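Local coordinates for protein L-threonine 3-dehydrogenase (Clostridioides difficile, PDB 7OL1) that probably catalyses the NAD-dependent oxidation of L-threonine at its 3-hydroxyl, at residues A[117-120]-A[121-125]; A[287-291]-A[292-296]. One frame throughout, in Å; residues are numbered along the deposited sequence.

Contact 1: A[117-120]-A[121-125]; sequences NGLI and NGLEI
Leu119 carries its CG anti to the backbone N (chi1 177°), whereas Leu123, one turn on, has CG anti to its carbonyl carbon (chi1 -77°), and the two side chains meet at a slant, with Leu119 CG 4.0 Å from Leu123 CD1. Both leucines lie against Phe133 of strand 132-138, and both are buried. On another side of the helix Asn117 O points into the flat face of the Asn121 amide, above Asn121 CG, and Asn121 ND2 is hydrogen-bonded to Val75 O. The backbone N of Asn121 is the one that bonds to Asn117 O, at 3.0 Å. The following residues keep the same i to i+4 pattern: Gly122 N reaches Gly118 O at 3.1 Å in an almost straight bond (171°), and Glu124 N reaches Ile120 O at 3.1 Å. The aliphatic start of Glu124 runs past that same carbonyl, and its OE1 is hydrogen-bonded to Tyr177 OH. Ile120 and Glu124 also pack on Leu109 of the second subunit. This is regular alpha-helix, with one face on parallel strands of a Rossmann-type core and another at the dimer contact.

Contact 2: A[287-291]-A[292-296]; sequences YDVDP and VRQSI
Asp290 divides its carboxylate between Val292 and Arg293. OD1 of Asp290 accepts from the backbone N of Val292 at 2.9 Å, the donor lying nearly on the line of the C-O bond, and the CG2 methyl of Val292 comes up beside the same oxygen. Asp290 OD2 pairs with Arg293 in a salt bridge, one oxygen at the edge that NE and NH2 share: it is 2.8 Å from Arg293 NE and 3.0 Å from Arg293 NH2. Both N-H directions are poorly aimed, so these count as weak hydrogen bonds, and the carboxylate and guanidinium planes are 61° apart. Two things put the groups there. Asp290 holds CG anti to its backbone N (chi1 -172°), which carries the carboxylate over the start of the helix, while the Arg293 chain bends at both chi2 and chi3 and folds back to meet it.

Behind this shell, the main chain closes the first turn. Gln294 N donates to Asp290 O at 3.2 Å and 165°, and Ser295 N to Pro291 O at 3.1 Å. Further out, Gln294 passes its OE1 by the CG1 methyl of Val289 at 3.9 Å; that oxygen is hydrogen-bonded to Ala226 N, and Gln294 NE2 reaches Thr229 and Asp298. Arg293 rests against Thr204 and Tyr224. The whole is an aspartate N-cap, followed by proline in the first turn, at the start of helix 291-299 beyond strand 284-287.

Overall arrangement
The two contacts come in series along the chain and do not touch: their centres lie 35 Å apart and their nearest atoms about 20 Å. Contact 1 is a largely buried piece from within helix 108-129, in the Rossmann-type core, and it borders the second subunit. Contact 2 is at the surface, where the loop after strand 284-287 turns into helix 291-299, and no other chain of the assembly reaches it. Strand 284-287 pairs in parallel with 220-223, in a small sheet separate from the large one beside contact 1. The centres of contacts 1 and 2 lie about 19 and 22 Å from the centre of the chain. The model is an apoenzyme, so no bound cofactor or substrate gives a distance from either.

Contact 1: A[117-120]-A[121-125]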
ATOM      1  N   ASN A 117     -10.871   2.103  -5.742  1.00 46.90           N
ATOM      2  CA  ASN A 117     -11.553   1.746  -7.009  1.00 46.11           C
ATOM      3  C   ASN A 117     -11.630   3.020  -7.849  1.00 46.65           C
ATOM      4  O   ASN A 117     -11.429   2.950  -9.110  1.00 41.24           O
ATOM      5  CB  ASN A 117     -12.883   1.029  -6.785  1.00 46.61           C
ATOM      6  CG  ASN A 117     -12.668  -0.282  -6.048  1.00 56.20           C
ATOM      7  OD1 ASN A 117     -11.767  -1.086  -6.356  1.00 55.95           O
ATOM      8  ND2 ASN A 117     -13.495  -0.494  -5.043  1.00 55.09           N
ATOM      9  N   GLY A 118     -11.856   4.165  -7.210  1.00 41.70           N
ATOM     10  CA  GLY A 118     -11.834   5.430  -7.976  1.00 45.00           C
ATOM     11  C   GLY A 118     -10.498   5.572  -8.694  1.00 50.66           C
ATOM     12  O   GLY A 118     -10.496   5.803  -9.907  1.00 47.31           O
ATOM     13  N   LEU A 119      -9.399   5.342  -7.964  1.00 54.02           N
ATOM     14  CA  LEU A 119      -8.016   5.566  -8.438  1.00 49.34           C
ATOM     15  C   LEU A 119      -7.709   4.562  -9.540  1.00 49.34           C
ATOM     16  O   LEU A 119      -7.283   4.983 -10.641  1.00 52.93           O
ATOM     17  CB  LEU A 119      -7.046   5.402  -7.270  1.00 51.83           C
ATOM     18  CG  LEU A 119      -5.567   5.536  -7.623  1.00 53.56           C
ATOM     19  CD1 LEU A 119      -5.323   6.817  -8.391  1.00 55.52           C
ATOM     20  CD2 LEU A 119      -4.691   5.504  -6.376  1.00 57.76           C
ATOM     21  N   ILE A 120      -7.887   3.277  -9.265  1.00 44.46           N
ATOM     22  CA  ILE A 120      -7.538   2.227 -10.272  1.00 49.67           C
ATOM     23  C   ILE A 120      -8.351   2.473 -11.548  1.00 46.24           C
ATOM     24  O   ILE A 120      -7.850   2.197 -12.633  1.00 46.23           O
ATOM     25  CB  ILE A 120      -7.714   0.806  -9.698  1.00 58.44           C
ATOM     26  CG1 ILE A 120      -7.225  -0.263 -10.666  1.00 59.33           C
ATOM     27  CG2 ILE A 120      -9.132   0.530  -9.266  1.00 68.03           C
ATOM     28  CD1 ILE A 120      -6.119  -1.080 -10.058  1.00 68.37           C
ATOM     29  N   ASN A 121      -9.552   3.032 -11.435  1.00 46.40           N
ATOM     30  CA  ASN A 121     -10.412   3.277 -12.612  1.00 44.87           C
ATOM     31  C   ASN A 121      -9.718   4.360 -13.430  1.00 47.69           C
ATOM     32  O   ASN A 121      -9.468   4.162 -14.636  1.00 54.94           O
ATOM     33  CB  ASN A 121     -11.843   3.632 -12.194  1.00 46.80           C
ATOM     34  CG  ASN A 121     -12.700   2.450 -11.756  1.00 46.26           C
ATOM     35  OD1 ASN A 121     -12.370   1.267 -11.967  1.00 42.02           O
ATOM     36  ND2 ASN A 121     -13.816   2.777 -11.119  1.00 44.25           N
ATOM     37  N   GLY A 122      -9.408   5.475 -12.781  1.00 52.10           N
ATOM     38  CA  GLY A 122      -8.698   6.600 -13.415  1.00 49.42           C
ATOM     39  C   GLY A 122      -7.379   6.164 -14.039  1.00 50.02           C
ATOM     40  O   GLY A 122      -7.002   6.730 -15.077  1.00 52.36           O
ATOM     41  N   LEU A 123      -6.668   5.217 -13.433  1.00 47.50           N
ATOM     42  CA  LEU A 123      -5.328   4.844 -13.936  1.00 53.45           C
ATOM     43  C   LEU A 123      -5.544   4.065 -15.228  1.00 51.09           C
ATOM     44  O   LEU A 123      -4.816   4.307 -16.205  1.00 49.54           O
ATOM     45  CB  LEU A 123      -4.545   4.048 -12.885  1.00 56.28           C
ATOM     46  CG  LEU A 123      -3.955   4.886 -11.748  1.00 58.56           C
ATOM     47  CD1 LEU A 123      -3.476   4.010 -10.612  1.00 57.18           C
ATOM     48  CD2 LEU A 123      -2.808   5.757 -12.247  1.00 61.70           C
ATOM     49  N   GLU A 124      -6.555   3.199 -15.237  1.00 54.24           N
ATOM     50  CA  GLU A 124      -6.861   2.316 -16.397  1.00 49.99           C
ATOM     51  C   GLU A 124      -7.311   3.230 -17.547  1.00 47.47           C
ATOM     52  O   GLU A 124      -6.919   2.954 -18.714  1.00 48.28           O
ATOM     53  CB  GLU A 124      -7.853   1.218 -15.996  1.00 47.02           C
ATOM     54  CG  GLU A 124      -7.198  -0.001 -15.364  1.00 50.48           C
ATOM     55  CD  GLU A 124      -6.440  -0.880 -16.345  1.00 59.44           C
ATOM     56  OE1 GLU A 124      -5.299  -1.352 -16.004  1.00 61.66           O
ATOM     57  OE2 GLU A 124      -6.991  -1.100 -17.453  1.00 63.80           O
ATOM     58  N   ILE A 125      -8.043   4.305 -17.237  1.00 40.31           N
ATOM     59  CA  ILE A 125      -8.460   5.298 -18.263  1.00 42.61           C
ATOM     60  C   ILE A 125      -7.204   5.969 -18.821  1.00 49.04           C
ATOM     61  O   ILE A 125      -7.044   5.991 -20.045  1.00 58.90           O
ATOM     62  CB  ILE A 125      -9.453   6.305 -17.670  1.00 44.04           C
ATOM     63  CG1 ILE A 125     -10.820   5.661 -17.446  1.00 48.38           C
ATOM     64  CG2 ILE A 125      -9.558   7.515 -18.568  1.00 49.19           C
ATOM     65  CD1 ILE A 125     -11.732   6.438 -16.540  1.00 52.43           C
TER

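Contact 2: A[287-291]-A[292-296]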
ATOM      1  N   TYR A 287      -6.208  27.007  25.404  1.00135.68           N
ATOM      2  CA  TYR A 287      -5.892  25.616  24.984  1.00129.67           C
ATOM      3  C   TYR A 287      -6.866  24.659  25.682  1.00121.37           C
ATOM      4  O   TYR A 287      -6.694  24.406  26.877  1.00125.88           O
ATOM      5  CB  TYR A 287      -4.416  25.268  25.259  1.00129.49           C
ATOM      6  CG  TYR A 287      -3.410  26.158  24.561  1.00131.41           C
ATOM      7  CD1 TYR A 287      -3.156  26.023  23.204  1.00126.90           C
ATOM      8  CD2 TYR A 287      -2.729  27.157  25.243  1.00133.55           C
ATOM      9  CE1 TYR A 287      -2.270  26.863  22.546  1.00127.50           C
ATOM     10  CE2 TYR A 287      -1.832  27.998  24.601  1.00129.69           C
ATOM     11  CZ  TYR A 287      -1.602  27.855  23.244  1.00128.02           C
ATOM     12  OH  TYR A 287      -0.712  28.680  22.611  1.00126.76           O
ATOM     13  N   ASP A 288      -7.887  24.190  24.960  1.00125.51           N
ATOM     14  CA  ASP A 288      -8.545  22.876  25.208  1.00141.07           C
ATOM     15  C   ASP A 288      -7.721  21.823  24.457  1.00155.03           C
ATOM     16  O   ASP A 288      -6.731  22.223  23.816  1.00205.04           O
ATOM     17  CB  ASP A 288     -10.019  22.875  24.789  1.00146.95           C
ATOM     18  CG  ASP A 288     -10.983  22.633  25.940  1.00147.38           C
ATOM     19  OD1 ASP A 288     -10.606  21.892  26.873  1.00140.57           O
ATOM     20  OD2 ASP A 288     -12.109  23.181  25.893  1.00141.22           O
ATOM     21  N   VAL A 289      -8.067  20.536  24.534  1.00136.11           N
ATOM     22  CA  VAL A 289      -7.245  19.479  23.870  1.00131.28           C
ATOM     23  C   VAL A 289      -8.135  18.298  23.490  1.00128.97           C
ATOM     24  O   VAL A 289      -8.201  17.345  24.277  1.00136.40           O
ATOM     25  CB  VAL A 289      -6.059  19.004  24.741  1.00134.23           C
ATOM     26  CG1 VAL A 289      -4.807  18.832  23.892  1.00131.63           C
ATOM     27  CG2 VAL A 289      -5.784  19.897  25.955  1.00124.60           C
ATOM     28  N   ASP A 290      -8.749  18.329  22.307  1.00125.70           N
ATOM     29  CA  ASP A 290      -9.338  17.109  21.699  1.00132.72           C
ATOM     30  C   ASP A 290      -8.228  16.066  21.597  1.00143.10           C
ATOM     31  O   ASP A 290      -7.294  16.224  20.814  1.00147.03           O
ATOM     32  CB  ASP A 290      -9.962  17.378  20.332  1.00134.64           C
ATOM     33  CG  ASP A 290     -10.742  16.194  19.780  1.00137.02           C
ATOM     34  OD1 ASP A 290     -10.315  15.024  20.002  1.00126.79           O
ATOM     35  OD2 ASP A 290     -11.767  16.452  19.121  1.00127.67           O
ATOM     36  N   PRO A 291      -8.277  14.979  22.397  1.00150.20           N
ATOM     37  CA  PRO A 291      -7.187  14.009  22.430  1.00148.91           C
ATOM     38  C   PRO A 291      -7.119  13.137  21.170  1.00135.14           C
ATOM     39  O   PRO A 291      -6.064  12.583  20.954  1.00128.49           O
ATOM     40  CB  PRO A 291      -7.480  13.117  23.649  1.00155.03           C
ATOM     41  CG  PRO A 291      -8.641  13.794  24.362  1.00160.70           C
ATOM     42  CD  PRO A 291      -9.365  14.611  23.311  1.00154.34           C
ATOM     43  N   VAL A 292      -8.214  13.027  20.402  1.00127.15           N
ATOM     44  CA  VAL A 292      -8.273  12.140  19.197  1.00139.46           C
ATOM     45  C   VAL A 292      -7.502  12.814  18.058  1.00140.99           C
ATOM     46  O   VAL A 292      -6.841  12.070  17.304  1.00153.17           O
ATOM     47  CB  VAL A 292      -9.703  11.775  18.739  1.00133.16           C
ATOM     48  CG1 VAL A 292      -9.699  10.516  17.863  1.00111.04           C
ATOM     49  CG2 VAL A 292     -10.673  11.625  19.905  1.00128.62           C
ATOM     50  N   ARG A 293      -7.601  14.147  17.933  1.00131.88           N
ATOM     51  CA  ARG A 293      -6.954  14.949  16.852  1.00141.06           C
ATOM     52  C   ARG A 293      -5.476  15.185  17.197  1.00131.92           C
ATOM     53  O   ARG A 293      -4.635  15.068  16.283  1.00124.46           O
ATOM     54  CB  ARG A 293      -7.674  16.287  16.630  1.00150.95           C
ATOM     55  CG  ARG A 293      -8.559  16.354  15.387  1.00151.76           C
ATOM     56  CD  ARG A 293     -10.055  16.204  15.639  1.00142.03           C
ATOM     57  NE  ARG A 293     -10.552  17.116  16.670  1.00139.79           N
ATOM     58  CZ  ARG A 293     -11.141  18.304  16.477  1.00125.80           C
ATOM     59  NH1 ARG A 293     -11.350  18.789  15.262  1.00119.69           N
ATOM     60  NH2 ARG A 293     -11.522  19.011  17.528  1.00114.86           N
ATOM     61  N   GLN A 294      -5.187  15.532  18.456  1.00123.11           N
ATOM     62  CA  GLN A 294      -3.820  15.559  19.037  1.00109.71           C
ATOM     63  C   GLN A 294      -3.104  14.246  18.692  1.00105.69           C
ATOM     64  O   GLN A 294      -2.003  14.313  18.117  1.00103.11           O
ATOM     65  CB  GLN A 294      -3.894  15.742  20.553  1.00113.16           C
ATOM     66  CG  GLN A 294      -2.541  16.015  21.188  1.00108.33           C
ATOM     67  CD  GLN A 294      -1.992  17.326  20.685  1.00116.27           C
ATOM     68  OE1 GLN A 294      -2.701  18.336  20.657  1.00112.90           O
ATOM     69  NE2 GLN A 294      -0.730  17.315  20.270  1.00114.42           N
ATOM     70  N   SER A 295      -3.707  13.103  19.035  1.00 97.51           N
ATOM     71  CA  SER A 295      -3.248  11.743  18.644  1.00100.10           C
ATOM     72  C   SER A 295      -2.740  11.768  17.207  1.00 96.68           C
ATOM     73  O   SER A 295      -1.576  11.408  17.017  1.00110.07           O
ATOM     74  CB  SER A 295      -4.321  10.690  18.791  1.00105.99           C
ATOM     75  OG  SER A 295      -3.979   9.777  19.820  1.00112.30           O
ATOM     76  N   ILE A 296      -3.580  12.187  16.251  1.00105.61           N
ATOM     77  CA  ILE A 296      -3.276  12.119  14.786  1.00113.27           C
ATOM     78  C   ILE A 296      -2.164  13.135  14.459  1.00 93.26           C
ATOM     79  O   ILE A 296      -1.301  12.806  13.628  1.00 86.10           O
ATOM     80  CB  ILE A 296      -4.519  12.301  13.872  1.00117.29           C
ATOM     81  CG1 ILE A 296      -5.801  11.691  14.444  1.00125.03           C
ATOM     82  CG2 ILE A 296      -4.248  11.738  12.478  1.00125.60           C
ATOM     83  CD1 ILE A 296      -6.927  11.572  13.432  1.00122.47           C
TER